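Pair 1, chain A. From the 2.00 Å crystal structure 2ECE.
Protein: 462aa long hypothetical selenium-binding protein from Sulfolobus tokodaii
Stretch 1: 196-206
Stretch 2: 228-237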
# COMPACT_ATOMS: atom_id res chain seq x y z
N ASN A 196 -2.00 -7.20 14.58
CA ASN A 196 -2.29 -8.60 14.82
C ASN A 196 -3.35 -8.37 15.89
O ASN A 196 -3.02 -8.07 17.05
CB ASN A 196 -1.10 -9.35 15.42
CG ASN A 196 -1.44 -10.80 15.71
OD1 ASN A 196 -2.41 -11.09 16.42
ND2 ASN A 196 -0.66 -11.72 15.16
N LEU A 197 -4.61 -8.47 15.50
CA LEU A 197 -5.71 -8.20 16.42
C LEU A 197 -5.83 -9.04 17.69
O LEU A 197 -5.95 -8.49 18.77
CB LEU A 197 -7.04 -8.20 15.65
CG LEU A 197 -7.13 -7.08 14.60
CD1 LEU A 197 -8.36 -7.28 13.72
CD2 LEU A 197 -7.19 -5.73 15.29
N PRO A 198 -5.77 -10.37 17.58
CA PRO A 198 -5.90 -11.17 18.81
C PRO A 198 -4.78 -10.94 19.82
O PRO A 198 -4.99 -11.03 21.03
CB PRO A 198 -5.94 -12.60 18.28
CG PRO A 198 -6.53 -12.44 16.89
CD PRO A 198 -5.76 -11.24 16.39
N ASN A 199 -3.59 -10.64 19.32
CA ASN A 199 -2.44 -10.40 20.19
C ASN A 199 -2.36 -8.94 20.61
O ASN A 199 -1.47 -8.54 21.36
CB ASN A 199 -1.17 -10.84 19.47
CG ASN A 199 -1.05 -12.34 19.41
OD1 ASN A 199 -0.65 -12.97 20.38
ND2 ASN A 199 -1.43 -12.92 18.28
N GLU A 200 -3.30 -8.15 20.11
CA GLU A 200 -3.40 -6.74 20.43
C GLU A 200 -2.15 -5.89 20.25
O GLU A 200 -1.80 -5.10 21.12
CB GLU A 200 -3.89 -6.58 21.86
CG GLU A 200 -5.13 -7.40 22.15
CD GLU A 200 -5.81 -6.99 23.44
OE1 GLU A 200 -5.12 -6.46 24.32
OE2 GLU A 200 -7.03 -7.22 23.56
N VAL A 201 -1.46 -6.05 19.13
CA VAL A 201 -0.30 -5.20 18.90
C VAL A 201 -0.44 -4.56 17.54
O VAL A 201 -0.91 -5.18 16.58
CB VAL A 201 1.03 -5.99 19.00
CG1 VAL A 201 0.77 -7.43 19.34
CG2 VAL A 201 1.82 -5.86 17.71
N LEU A 202 -0.05 -3.30 17.48
CA LEU A 202 -0.10 -2.53 16.26
C LEU A 202 1.34 -2.17 15.93
O LEU A 202 2.14 -1.92 16.83
CB LEU A 202 -0.93 -1.26 16.47
CG LEU A 202 -1.08 -0.27 15.31
CD1 LEU A 202 -2.43 0.45 15.43
CD2 LEU A 202 0.06 0.74 15.33
N VAL A 203 1.67 -2.18 14.65
CA VAL A 203 3.01 -1.85 14.20
C VAL A 203 2.87 -0.66 13.26
O VAL A 203 1.90 -0.59 12.51
CB VAL A 203 3.66 -3.04 13.46
CG1 VAL A 203 3.93 -4.17 14.43
CG2 VAL A 203 2.74 -3.53 12.34
N SER A 204 3.82 0.27 13.32
CA SER A 204 3.79 1.44 12.46
C SER A 204 5.20 1.67 11.91
O SER A 204 6.19 1.30 12.55
CB SER A 204 3.33 2.67 13.26
OG SER A 204 4.22 2.98 14.32
N SER A 205 5.28 2.30 10.73
CA SER A 205 6.57 2.54 10.08
C SER A 205 6.97 4.01 9.96
O SER A 205 6.40 4.87 10.63
CB SER A 205 6.57 1.88 8.69
OG SER A 205 5.49 2.35 7.90
N GLU A 206 7.96 4.30 9.11
CA GLU A 206 8.44 5.67 8.96
C GLU A 206 8.96 6.03 7.57
O GLU A 206 9.83 5.35 7.02
CB GLU A 206 9.58 5.95 9.94
CG GLU A 206 9.38 5.58 11.41
CD GLU A 206 10.62 5.90 12.24
OE1 GLU A 206 11.73 5.87 11.67
OE2 GLU A 206 10.50 6.16 13.46
N ASN A 228 13.90 4.86 9.65
CA ASN A 228 14.27 3.47 9.44
C ASN A 228 13.88 2.59 10.62
O ASN A 228 14.51 1.55 10.86
CB ASN A 228 15.78 3.35 9.17
CG ASN A 228 16.63 3.85 10.32
OD1 ASN A 228 17.86 3.71 10.29
ND2 ASN A 228 15.99 4.42 11.34
N ARG A 229 12.84 2.99 11.35
CA ARG A 229 12.38 2.24 12.51
C ARG A 229 10.97 1.69 12.36
O ARG A 229 10.15 2.25 11.64
CB ARG A 229 12.39 3.15 13.75
CG ARG A 229 13.64 3.98 13.94
CD ARG A 229 13.32 5.20 14.81
NE ARG A 229 13.15 4.88 16.22
CZ ARG A 229 12.59 5.70 17.10
NH1 ARG A 229 12.13 6.88 16.72
NH2 ARG A 229 12.49 5.33 18.37
N ILE A 230 10.71 0.58 13.05
CA ILE A 230 9.39 -0.03 13.09
C ILE A 230 9.01 0.11 14.56
O ILE A 230 9.82 -0.14 15.46
CB ILE A 230 9.38 -1.53 12.68
CG1 ILE A 230 8.02 -2.15 13.02
CG2 ILE A 230 10.50 -2.28 13.39
CD1 ILE A 230 7.82 -3.56 12.45
N HIS A 231 7.78 0.55 14.82
CA HIS A 231 7.32 0.74 16.18
C HIS A 231 6.28 -0.30 16.56
O HIS A 231 5.37 -0.59 15.77
CB HIS A 231 6.71 2.14 16.32
CG HIS A 231 7.66 3.25 15.99
ND1 HIS A 231 8.45 3.85 16.94
CD2 HIS A 231 7.94 3.86 14.82
CE1 HIS A 231 9.18 4.80 16.37
NE2 HIS A 231 8.89 4.82 15.08
N PHE A 232 6.42 -0.87 17.75
CA PHE A 232 5.49 -1.87 18.25
C PHE A 232 4.64 -1.23 19.34
O PHE A 232 5.18 -0.64 20.28
CB PHE A 232 6.26 -3.06 18.81
CG PHE A 232 7.13 -3.73 17.79
CD1 PHE A 232 6.56 -4.57 16.83
CD2 PHE A 232 8.49 -3.45 17.72
CE1 PHE A 232 7.34 -5.12 15.82
CE2 PHE A 232 9.28 -3.99 16.71
CZ PHE A 232 8.70 -4.83 15.75
N TRP A 233 3.33 -1.34 19.20
CA TRP A 233 2.41 -0.74 20.16
C TRP A 233 1.44 -1.73 20.79
O TRP A 233 1.14 -2.78 20.22
CB TRP A 233 1.55 0.33 19.49
CG TRP A 233 2.25 1.34 18.67
CD1 TRP A 233 2.96 1.12 17.53
CD2 TRP A 233 2.24 2.75 18.88
NE1 TRP A 233 3.38 2.32 17.00
CE2 TRP A 233 2.95 3.34 17.81
CE3 TRP A 233 1.69 3.58 19.87
CZ2 TRP A 233 3.13 4.72 17.70
CZ3 TRP A 233 1.87 4.96 19.75
CH2 TRP A 233 2.58 5.52 18.68
N ASP A 234 0.93 -1.35 21.96
CA ASP A 234 -0.09 -2.11 22.68
C ASP A 234 -1.35 -1.52 22.03
O ASP A 234 -1.70 -0.37 22.29
CB ASP A 234 -0.05 -1.75 24.16
CG ASP A 234 -1.08 -2.51 24.98
OD1 ASP A 234 -2.18 -2.79 24.45
OD2 ASP A 234 -0.80 -2.81 26.16
N LEU A 235 -2.02 -2.30 21.18
CA LEU A 235 -3.21 -1.83 20.48
C LEU A 235 -4.30 -1.32 21.42
O LEU A 235 -4.96 -0.31 21.16
CB LEU A 235 -3.79 -2.98 19.64
CG LEU A 235 -4.40 -2.69 18.26
CD1 LEU A 235 -5.55 -3.66 18.05
CD2 LEU A 235 -4.89 -1.25 18.15
N ARG A 236 -4.47 -2.02 22.53
CA ARG A 236 -5.48 -1.65 23.50
C ARG A 236 -5.18 -0.39 24.31
O ARG A 236 -6.03 0.49 24.41
CB ARG A 236 -5.69 -2.81 24.46
CG ARG A 236 -6.70 -2.50 25.50
CD ARG A 236 -6.64 -3.54 26.55
NE ARG A 236 -7.85 -3.50 27.33
CZ ARG A 236 -7.87 -3.70 28.63
NH1 ARG A 236 -6.74 -3.95 29.28
NH2 ARG A 236 -9.01 -3.56 29.29
N LYS A 237 -3.99 -0.32 24.89
CA LYS A 237 -3.61 0.83 25.69
C LYS A 237 -3.16 2.01 24.83
O LYS A 237 -2.90 3.09 25.36
CB LYS A 237 -2.51 0.46 26.68
CG LYS A 237 -2.95 -0.49 27.80
CD LYS A 237 -4.03 0.12 28.69
CE LYS A 237 -4.09 -0.56 30.06
NZ LYS A 237 -2.97 -0.13 30.95
O HOH W 1 -2.92 -5.60 25.31

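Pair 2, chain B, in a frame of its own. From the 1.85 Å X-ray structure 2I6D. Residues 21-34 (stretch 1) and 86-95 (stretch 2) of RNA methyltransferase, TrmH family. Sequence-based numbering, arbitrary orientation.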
# COMPACT_ATOMS: atom_id res chain seq x y z
N TYR B 21 9.82 -5.86 14.72
CA TYR B 21 9.70 -4.75 15.65
C TYR B 21 8.55 -3.80 15.33
O TYR B 21 7.96 -3.23 16.26
CB TYR B 21 11.04 -4.03 15.81
CG TYR B 21 12.03 -4.95 16.51
CD1 TYR B 21 11.89 -5.23 17.87
CD2 TYR B 21 13.05 -5.58 15.81
CE1 TYR B 21 12.77 -6.07 18.52
CE2 TYR B 21 13.94 -6.43 16.46
CZ TYR B 21 13.79 -6.67 17.81
OH TYR B 21 14.64 -7.52 18.46
N ARG B 22 8.20 -3.67 14.05
CA ARG B 22 7.01 -2.91 13.69
C ARG B 22 5.80 -3.55 14.35
O ARG B 22 4.96 -2.84 14.89
CB ARG B 22 6.81 -2.83 12.17
CG ARG B 22 7.88 -1.99 11.48
CD ARG B 22 7.46 -1.58 10.05
NE ARG B 22 7.40 -2.73 9.15
CZ ARG B 22 8.44 -3.26 8.52
NH1 ARG B 22 9.65 -2.77 8.69
NH2 ARG B 22 8.26 -4.30 7.71
N LEU B 23 5.75 -4.88 14.34
CA LEU B 23 4.66 -5.63 14.95
C LEU B 23 4.65 -5.49 16.47
O LEU B 23 3.60 -5.26 17.07
CB LEU B 23 4.73 -7.12 14.58
CG LEU B 23 4.32 -7.51 13.17
CD1 LEU B 23 4.62 -8.98 12.95
CD2 LEU B 23 2.83 -7.19 12.89
N ARG B 24 5.82 -5.64 17.08
CA ARG B 24 5.92 -5.61 18.54
C ARG B 24 5.56 -4.23 19.08
O ARG B 24 4.88 -4.10 20.12
CB ARG B 24 7.33 -5.99 18.97
CG ARG B 24 7.44 -6.33 20.41
CD ARG B 24 8.80 -6.80 20.75
NE ARG B 24 9.02 -8.19 20.38
CZ ARG B 24 10.18 -8.81 20.54
NH1 ARG B 24 11.20 -8.16 21.07
NH2 ARG B 24 10.32 -10.07 20.17
N GLU B 25 6.03 -3.20 18.36
CA GLU B 25 5.82 -1.81 18.74
C GLU B 25 4.54 -1.22 18.18
O GLU B 25 4.15 -0.11 18.55
CB GLU B 25 7.00 -0.95 18.27
CG GLU B 25 8.35 -1.28 18.93
CD GLU B 25 8.30 -1.18 20.44
OE1 GLU B 25 7.56 -0.32 20.97
OE2 GLU B 25 9.00 -1.98 21.11
N GLN B 26 3.89 -1.96 17.27
CA GLN B 26 2.74 -1.47 16.53
C GLN B 26 3.06 -0.07 16.00
O GLN B 26 2.31 0.88 16.22
CB GLN B 26 1.45 -1.48 17.38
CG GLN B 26 0.86 -2.91 17.57
CD GLN B 26 0.42 -3.54 16.24
OE1 GLN B 26 -0.49 -3.05 15.57
NE2 GLN B 26 1.09 -4.63 15.86
N ALA B 27 4.20 0.03 15.31
CA ALA B 27 4.69 1.31 14.82
C ALA B 27 5.45 1.16 13.49
O ALA B 27 5.94 0.07 13.15
CB ALA B 27 5.60 1.96 15.85
N PHE B 28 5.55 2.24 12.73
CA PHE B 28 6.37 2.24 11.52
C PHE B 28 6.88 3.64 11.29
O PHE B 28 6.27 4.62 11.76
CB PHE B 28 5.56 1.72 10.30
CG PHE B 28 4.48 2.67 9.83
CD1 PHE B 28 4.71 3.55 8.78
CD2 PHE B 28 3.24 2.70 10.47
CE1 PHE B 28 3.71 4.41 8.34
CE2 PHE B 28 2.22 3.59 10.02
CZ PHE B 28 2.47 4.44 8.96
N ALA B 29 7.99 3.76 10.57
CA ALA B 29 8.59 5.05 10.32
C ALA B 29 8.36 5.52 8.88
O ALA B 29 8.21 4.72 7.93
CB ALA B 29 10.10 5.01 10.63
N VAL B 30 8.39 6.84 8.74
CA VAL B 30 8.25 7.54 7.46
C VAL B 30 9.30 8.64 7.46
O VAL B 30 9.47 9.36 8.48
CB VAL B 30 6.83 8.16 7.32
CG1 VAL B 30 6.64 8.93 5.97
CG2 VAL B 30 5.74 7.06 7.47
N GLU B 31 10.00 8.75 6.34
CA GLU B 31 11.09 9.73 6.21
C GLU B 31 10.84 10.82 5.18
O GLU B 31 10.29 10.59 4.08
CB GLU B 31 12.42 9.03 5.94
CG GLU B 31 12.76 7.94 6.97
CD GLU B 31 14.17 7.39 6.72
OE1 GLU B 31 15.00 8.14 6.18
OE2 GLU B 31 14.43 6.20 7.02
N GLY B 32 11.24 12.03 5.55
CA GLY B 32 11.27 13.15 4.64
C GLY B 32 10.04 14.03 4.74
O GLY B 32 8.97 13.56 5.05
N PRO B 33 10.20 15.34 4.48
CA PRO B 33 9.09 16.27 4.66
C PRO B 33 7.85 15.98 3.81
O PRO B 33 6.74 16.27 4.24
CB PRO B 33 9.67 17.64 4.24
CG PRO B 33 10.99 17.34 3.56
CD PRO B 33 11.45 16.00 4.06
N LYS B 34 8.04 15.48 2.59
CA LYS B 34 6.89 15.32 1.68
C LYS B 34 5.94 14.25 2.23
O LYS B 34 4.73 14.47 2.39
CB LYS B 34 7.35 14.95 0.26
CG LYS B 34 8.05 16.06 -0.48
CD LYS B 34 8.28 15.70 -1.97
CE LYS B 34 9.60 16.31 -2.47
NZ LYS B 34 9.74 16.23 -3.95
N PRO B 86 16.36 15.03 6.44
CA PRO B 86 16.44 15.33 7.88
C PRO B 86 15.12 15.41 8.66
O PRO B 86 14.91 16.35 9.43
CB PRO B 86 17.19 16.68 7.92
CG PRO B 86 16.99 17.27 6.60
CD PRO B 86 16.56 16.24 5.61
N LEU B 87 14.23 14.44 8.45
CA LEU B 87 12.98 14.36 9.17
C LEU B 87 12.53 12.89 9.15
O LEU B 87 12.47 12.28 8.09
CB LEU B 87 11.92 15.27 8.50
CG LEU B 87 10.59 15.44 9.21
CD1 LEU B 87 10.78 16.21 10.52
CD2 LEU B 87 9.58 16.15 8.25
N MSE B 88 12.24 12.35 10.32
CA MSE B 88 11.78 10.98 10.42
C MSE B 88 10.67 10.97 11.45
O MSE B 88 10.84 11.49 12.56
CB MSE B 88 12.94 10.06 10.84
CG MSE B 88 12.61 8.56 10.80
SE MSE B 88 14.30 7.51 10.98
CE MSE B 88 13.51 5.70 10.78
N ALA B 89 9.51 10.43 11.06
CA ALA B 89 8.34 10.33 11.95
C ALA B 89 8.12 8.87 12.31
O ALA B 89 8.38 7.99 11.51
CB ALA B 89 7.08 10.91 11.24
N VAL B 90 7.59 8.62 13.51
CA VAL B 90 7.14 7.30 13.85
C VAL B 90 5.63 7.41 14.05
O VAL B 90 5.17 8.25 14.84
CB VAL B 90 7.81 6.75 15.12
CG1 VAL B 90 7.19 5.38 15.47
CG2 VAL B 90 9.34 6.58 14.90
N PHE B 91 4.87 6.59 13.32
CA PHE B 91 3.42 6.55 13.43
C PHE B 91 2.98 5.22 13.97
O PHE B 91 3.67 4.21 13.77
CB PHE B 91 2.77 6.70 12.05
CG PHE B 91 2.99 8.04 11.41
CD1 PHE B 91 2.33 9.18 11.90
CD2 PHE B 91 3.80 8.16 10.29
CE1 PHE B 91 2.53 10.43 11.29
CE2 PHE B 91 3.98 9.40 9.66
CZ PHE B 91 3.34 10.54 10.17
N ASP B 92 1.82 5.21 14.62
CA ASP B 92 1.16 3.97 14.99
C ASP B 92 0.73 3.21 13.74
O ASP B 92 0.15 3.77 12.80
CB ASP B 92 -0.10 4.27 15.80
CG ASP B 92 0.19 4.65 17.24
OD1 ASP B 92 1.37 4.63 17.67
OD2 ASP B 92 -0.79 4.94 17.94
N LEU B 93 0.99 1.91 13.76
CA LEU B 93 0.43 1.00 12.79
C LEU B 93 -1.09 1.00 13.01
O LEU B 93 -1.54 0.86 14.15
CB LEU B 93 1.03 -0.38 13.06
CG LEU B 93 1.33 -1.40 11.97
CD1 LEU B 93 2.14 -0.79 10.86
CD2 LEU B 93 2.09 -2.56 12.59
N PRO B 94 -1.88 1.22 11.94
CA PRO B 94 -3.33 1.27 12.06
C PRO B 94 -3.84 0.01 12.72
O PRO B 94 -3.30 -1.08 12.47
CB PRO B 94 -3.81 1.32 10.61
CG PRO B 94 -2.70 1.84 9.85
CD PRO B 94 -1.43 1.47 10.56
N ALA B 95 -4.82 0.16 13.59
CA ALA B 95 -5.34 -0.96 14.33
C ALA B 95 -5.95 -1.90 13.31
O ALA B 95 -7.10 -1.70 12.90
CB ALA B 95 -6.38 -0.49 15.34
O HOH W 2 2.87 2.70 18.57
O HOH W 3 -2.08 -3.36 13.36

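The sharpest difference between the two pairs lies where Glu A206 of pair 1 superposes on Gly B32 of pair 2. In pair 1 a carboxylate reaches across to the neighbouring strand: OE2 of Glu A206 accepts a hydrogen bond from NE2 of His A231 at 2.6 Å, meeting the imidazole at its edge, while OE1 of Glu A206 accepts one from N of Arg A229 at 3.1 Å. In pair 2 there is no side chain to do this, and the backbone does the work instead: N of Gly B32 donates to O of Leu B87 at 2.8 Å. The backbone angles of Gly B32 would jam a CB against the preceding carbonyl oxygen, so the position itself calls for glycine, and the residue serves as the N-cap position of the helix that follows.

Around this divergence the framework is the same. In each pair the axes of two antiparallel strands come within 4.6 Å, and 14 central residues superpose with an RMSD of 0.5 Å. Leu A202 and Trp A233 match Phe B28 and Phe B91, and both couples exchange two backbone hydrogen bonds; Ser A204 and His A231, matching Val B30 and Ala B89, do likewise. At the end of the ladder, N of Leu A235 donates to O of Glu A200 at 2.8 Å, just as N of Leu B93 donates to O of Gln B26 at 3.0 Å.

The side chains on this ladder illustrate how one backbone accommodates different chemistry. On the face carrying Leu A202, Ser A204, His A231 and Trp A233, the indole is held in two ways: CD2 of Leu A202 lies over its five-membered ring, and NE1 of Trp A233 donates to OG of Ser A204 at 2.9 Å. Pair 2 makes the equivalent face wholly apolar. Val B30, in the place of the serine, meets the ring of Phe B91 at its edge, with CG2 of Val B30 3.6 Å from CD2 of Phe B91, and the two phenylalanine rings pack obliquely, their planes at 40°.

On the other face the bulk is redistributed. Val A203 packs its CG1 against CD1 of Phe A232 at 3.6 Å; the matching couple, Ala B29 and Val B90, is smaller. There Met B88, a selenomethionine at the position of Ile A230, extends its CE to 3.5 Å from CB of Ala B29. The general principle is that a shared hydrogen-bonding ladder fixes where side chains start, whereas their contacts may be polar or apolar.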